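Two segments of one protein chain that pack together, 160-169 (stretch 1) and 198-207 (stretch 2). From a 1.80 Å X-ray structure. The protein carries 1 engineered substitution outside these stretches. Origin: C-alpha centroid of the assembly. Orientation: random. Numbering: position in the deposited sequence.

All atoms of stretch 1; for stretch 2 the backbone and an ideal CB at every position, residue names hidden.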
# COMPACT_ATOMS: atom_id res chain seq x y z
N ASN A 160 -21.87 -24.61 -0.84
CA ASN A 160 -22.40 -24.44 0.49
C ASN A 160 -23.92 -24.16 0.44
O ASN A 160 -24.64 -24.68 1.28
CB ASN A 160 -21.65 -23.33 1.23
CG ASN A 160 -20.39 -23.84 1.88
OD1 ASN A 160 -20.37 -24.19 3.02
ND2 ASN A 160 -19.30 -23.88 1.11
N GLN A 161 -24.38 -23.44 -0.58
CA GLN A 161 -25.79 -23.24 -0.77
C GLN A 161 -26.51 -24.59 -0.95
O GLN A 161 -27.51 -24.85 -0.30
CB GLN A 161 -26.08 -22.32 -1.91
CG GLN A 161 -27.60 -22.17 -2.21
CD GLN A 161 -27.89 -21.34 -3.43
OE1 GLN A 161 -27.57 -21.73 -4.55
NE2 GLN A 161 -28.50 -20.21 -3.22
N GLU A 162 -25.99 -25.47 -1.80
CA GLU A 162 -26.66 -26.74 -2.05
C GLU A 162 -26.73 -27.56 -0.76
O GLU A 162 -27.79 -28.12 -0.38
CB GLU A 162 -25.93 -27.52 -3.13
CG GLU A 162 -26.76 -28.61 -3.76
CD GLU A 162 -26.12 -29.14 -5.01
OE1 GLU A 162 -25.21 -29.97 -4.84
OE2 GLU A 162 -26.50 -28.74 -6.15
N THR A 163 -25.61 -27.63 -0.07
CA THR A 163 -25.48 -28.37 1.18
C THR A 163 -26.42 -27.88 2.30
O THR A 163 -27.12 -28.68 2.99
CB THR A 163 -24.05 -28.26 1.65
OG1 THR A 163 -23.20 -28.88 0.67
CG2 THR A 163 -23.79 -29.03 2.95
N VAL A 164 -26.48 -26.57 2.44
CA VAL A 164 -27.28 -25.96 3.50
C VAL A 164 -28.79 -26.03 3.14
O VAL A 164 -29.63 -26.29 4.00
CB VAL A 164 -26.76 -24.54 3.86
CG1 VAL A 164 -27.72 -23.81 4.82
CG2 VAL A 164 -25.38 -24.61 4.50
N HIS A 165 -29.12 -25.81 1.88
CA HIS A 165 -30.50 -25.91 1.42
C HIS A 165 -31.02 -27.35 1.63
O HIS A 165 -32.14 -27.54 2.14
CB HIS A 165 -30.61 -25.48 -0.04
CG HIS A 165 -31.97 -25.66 -0.63
ND1 HIS A 165 -32.45 -26.88 -1.03
CD2 HIS A 165 -32.94 -24.75 -0.93
CE1 HIS A 165 -33.68 -26.74 -1.50
NE2 HIS A 165 -33.99 -25.46 -1.48
N ALA A 166 -30.21 -28.35 1.28
CA ALA A 166 -30.60 -29.76 1.48
C ALA A 166 -30.76 -30.07 2.95
O ALA A 166 -31.75 -30.76 3.34
CB ALA A 166 -29.59 -30.71 0.87
N ALA A 167 -29.85 -29.58 3.79
CA ALA A 167 -30.02 -29.73 5.21
C ALA A 167 -31.32 -29.05 5.70
O ALA A 167 -32.02 -29.62 6.55
CB ALA A 167 -28.83 -29.22 6.01
N LEU A 168 -31.62 -27.86 5.16
CA LEU A 168 -32.85 -27.14 5.55
C LEU A 168 -34.08 -27.99 5.27
O LEU A 168 -35.02 -27.96 6.08
CB LEU A 168 -32.98 -25.80 4.84
CG LEU A 168 -34.20 -24.94 5.16
CD1 LEU A 168 -34.32 -24.68 6.64
CD2 LEU A 168 -34.17 -23.67 4.32
N GLN A 169 -34.09 -28.71 4.15
CA GLN A 169 -35.27 -29.51 3.79
C GLN A 169 -35.49 -30.59 4.83
O GLN A 169 -36.64 -30.85 5.25
CB GLN A 169 -35.16 -30.12 2.40
CG GLN A 169 -35.05 -29.14 1.25
CD GLN A 169 -35.83 -27.86 1.44
OE1 GLN A 169 -37.07 -27.84 1.32
NE2 GLN A 169 -35.11 -26.75 1.70
N UNK A 198 -33.46 -24.78 15.42
CA UNK A 198 -32.48 -25.35 14.48
C UNK A 198 -32.84 -24.98 13.04
O UNK A 198 -31.97 -24.47 12.30
CB UNK A 198 -32.41 -26.87 14.63
N UNK A 199 -34.09 -25.18 12.63
CA UNK A 199 -34.48 -24.95 11.23
C UNK A 199 -34.36 -23.46 10.85
O UNK A 199 -33.98 -23.14 9.73
CB UNK A 199 -35.91 -25.43 11.00
N UNK A 200 -34.74 -22.58 11.78
CA UNK A 200 -34.72 -21.16 11.54
C UNK A 200 -33.24 -20.73 11.37
O UNK A 200 -32.91 -19.98 10.46
CB UNK A 200 -35.41 -20.40 12.68
N UNK A 201 -32.39 -21.25 12.24
CA UNK A 201 -30.96 -21.01 12.18
C UNK A 201 -30.31 -21.48 10.87
O UNK A 201 -29.48 -20.76 10.31
CB UNK A 201 -30.28 -21.70 13.36
N UNK A 202 -30.69 -22.67 10.41
CA UNK A 202 -30.18 -23.20 9.14
C UNK A 202 -30.66 -22.35 7.99
O UNK A 202 -29.89 -22.02 7.11
CB UNK A 202 -30.61 -24.65 8.94
N UNK A 203 -31.93 -21.91 8.03
CA UNK A 203 -32.41 -21.01 7.01
C UNK A 203 -31.70 -19.65 7.04
O UNK A 203 -31.43 -19.08 6.00
CB UNK A 203 -33.92 -20.82 7.17
N UNK A 204 -31.44 -19.13 8.24
CA UNK A 204 -30.68 -17.90 8.37
C UNK A 204 -29.29 -18.02 7.74
O UNK A 204 -28.85 -17.12 7.02
CB UNK A 204 -30.56 -17.52 9.85
N UNK A 205 -28.64 -19.16 7.97
CA UNK A 205 -27.36 -19.47 7.32
C UNK A 205 -27.46 -19.49 5.80
O UNK A 205 -26.64 -18.89 5.10
CB UNK A 205 -26.84 -20.82 7.81
N UNK A 206 -28.50 -20.13 5.26
CA UNK A 206 -28.77 -20.12 3.86
C UNK A 206 -28.96 -18.72 3.25
O UNK A 206 -28.45 -18.43 2.13
CB UNK A 206 -30.02 -20.97 3.60
N UNK A 207 -29.63 -17.84 4.00
CA UNK A 207 -29.88 -16.52 3.50
C UNK A 207 -28.56 -15.74 3.43
O UNK A 207 -28.33 -15.01 2.47
CB UNK A 207 -30.90 -15.80 4.38

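The two segments are helical throughout and run nearly antiparallel, their axes inclined at 158° and approaching to 9.2 Å, so stretch 1 meets a repeating subset of positions in stretch 2. All ten positions of stretch 2 have helical backbone angles, which disfavor proline and glycine without selecting much else.

Position 198 has nothing of stretch 1 within 5.5 Å of its ideal CB, so many residues would suit it; it is Val-198, which makes no contact. At position 199 the CB points sideways, 4.7 Å from Leu-168 CD1, and a small or apolar residue would fit beside that methyl. The deposited residue is Ala-199, whose main chain makes the closer approach: its O lies 3.5 Å from Leu-168 CD1. Positions 200 and 201 direct CB away from stretch 1, which therefore exerts little selection; they are Ala-200 and Ser-201.

Position 202 points toward stretch 1, its ideal CB 4.4 Å from Leu-168 CD1 and 5.1 Å from Val-164 CG1. This apolar setting offers no charge to pair with and favors a compact aliphatic residue such as valine, isoleucine or alanine. It is Val-202, with chi1 in t; its CG1 packs 3.9 Å from Val-164 CG1 and 4.1 Å from Leu-168 CB.

At position 203 the CB points sideways, yet its ideal position is 3.9 Å from Leu-168 CD1. An aliphatic residue would suit, as would a longer polar one whose methylenes cover the leucine. Glu-203 follows the second course: its CG lies 3.8 Å from Leu-168 CD2, and its carboxylate forms no salt bridge with stretch 1. Position 204 is out of reach and loosely constrained; it is Ala-204.

Position 205 points toward stretch 1, with Val-164 CG1 4.3 Å from the ideal CB. Alanine or a residue with an aliphatic base would serve. In Glu-205 the CB lies 4.4 Å from Val-164 CG1, while OE2 is hydrogen-bonded elsewhere in the structure.

Position 206 also points toward stretch 1, its ideal CB 3.9 Å from Val-164 CG1 and 5.0 Å from Leu-168 CD2. A hole lined by Gln-161, Val-164, His-165 and Leu-168 calls for a sizable apolar side chain, leucine or perhaps methionine. Leu-206 fills it as a knob: CD1 approaches Gln-161 CG at 3.9 Å, and CD2 meets Leu-168 CD2 at 3.8 Å. Leu-168 reciprocates, sitting among residues 199, 202, 203 and 206, so the two leucines interlock without any interhelical hydrogen bond. Position 207 is again out of reach, and the deposited Leu-207 plays no part in the contact.

Stretch 2 198-207: VAASVEAELL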
# COMPACT_ATOMS: atom_id res chain seq x y z
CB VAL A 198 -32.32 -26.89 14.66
CG1 VAL A 198 -31.49 -27.52 13.50
CG2 VAL A 198 -31.65 -27.20 15.96
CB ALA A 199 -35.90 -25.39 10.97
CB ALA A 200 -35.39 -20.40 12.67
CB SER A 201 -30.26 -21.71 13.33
OG SER A 201 -28.93 -21.28 13.36
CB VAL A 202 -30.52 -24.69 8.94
CG1 VAL A 202 -30.04 -25.18 7.59
CG2 VAL A 202 -29.82 -25.50 10.01
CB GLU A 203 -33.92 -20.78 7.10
CG GLU A 203 -34.41 -20.19 5.79
CD GLU A 203 -35.91 -20.28 5.60
OE1 GLU A 203 -36.56 -21.06 6.31
OE2 GLU A 203 -36.41 -19.54 4.75
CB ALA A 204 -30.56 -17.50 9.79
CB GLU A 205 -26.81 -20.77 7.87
CG GLU A 205 -25.36 -21.07 7.46
CD GLU A 205 -24.32 -20.60 8.47
OE1 GLU A 205 -24.67 -20.03 9.53
OE2 GLU A 205 -23.11 -20.78 8.19
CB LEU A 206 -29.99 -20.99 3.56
CG LEU A 206 -30.39 -21.15 2.10
CD1 LEU A 206 -29.28 -21.75 1.27
CD2 LEU A 206 -31.71 -21.96 1.94
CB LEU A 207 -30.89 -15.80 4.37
CG LEU A 207 -32.33 -16.30 4.23
CD1 LEU A 207 -33.17 -15.53 5.21
CD2 LEU A 207 -32.91 -16.13 2.81
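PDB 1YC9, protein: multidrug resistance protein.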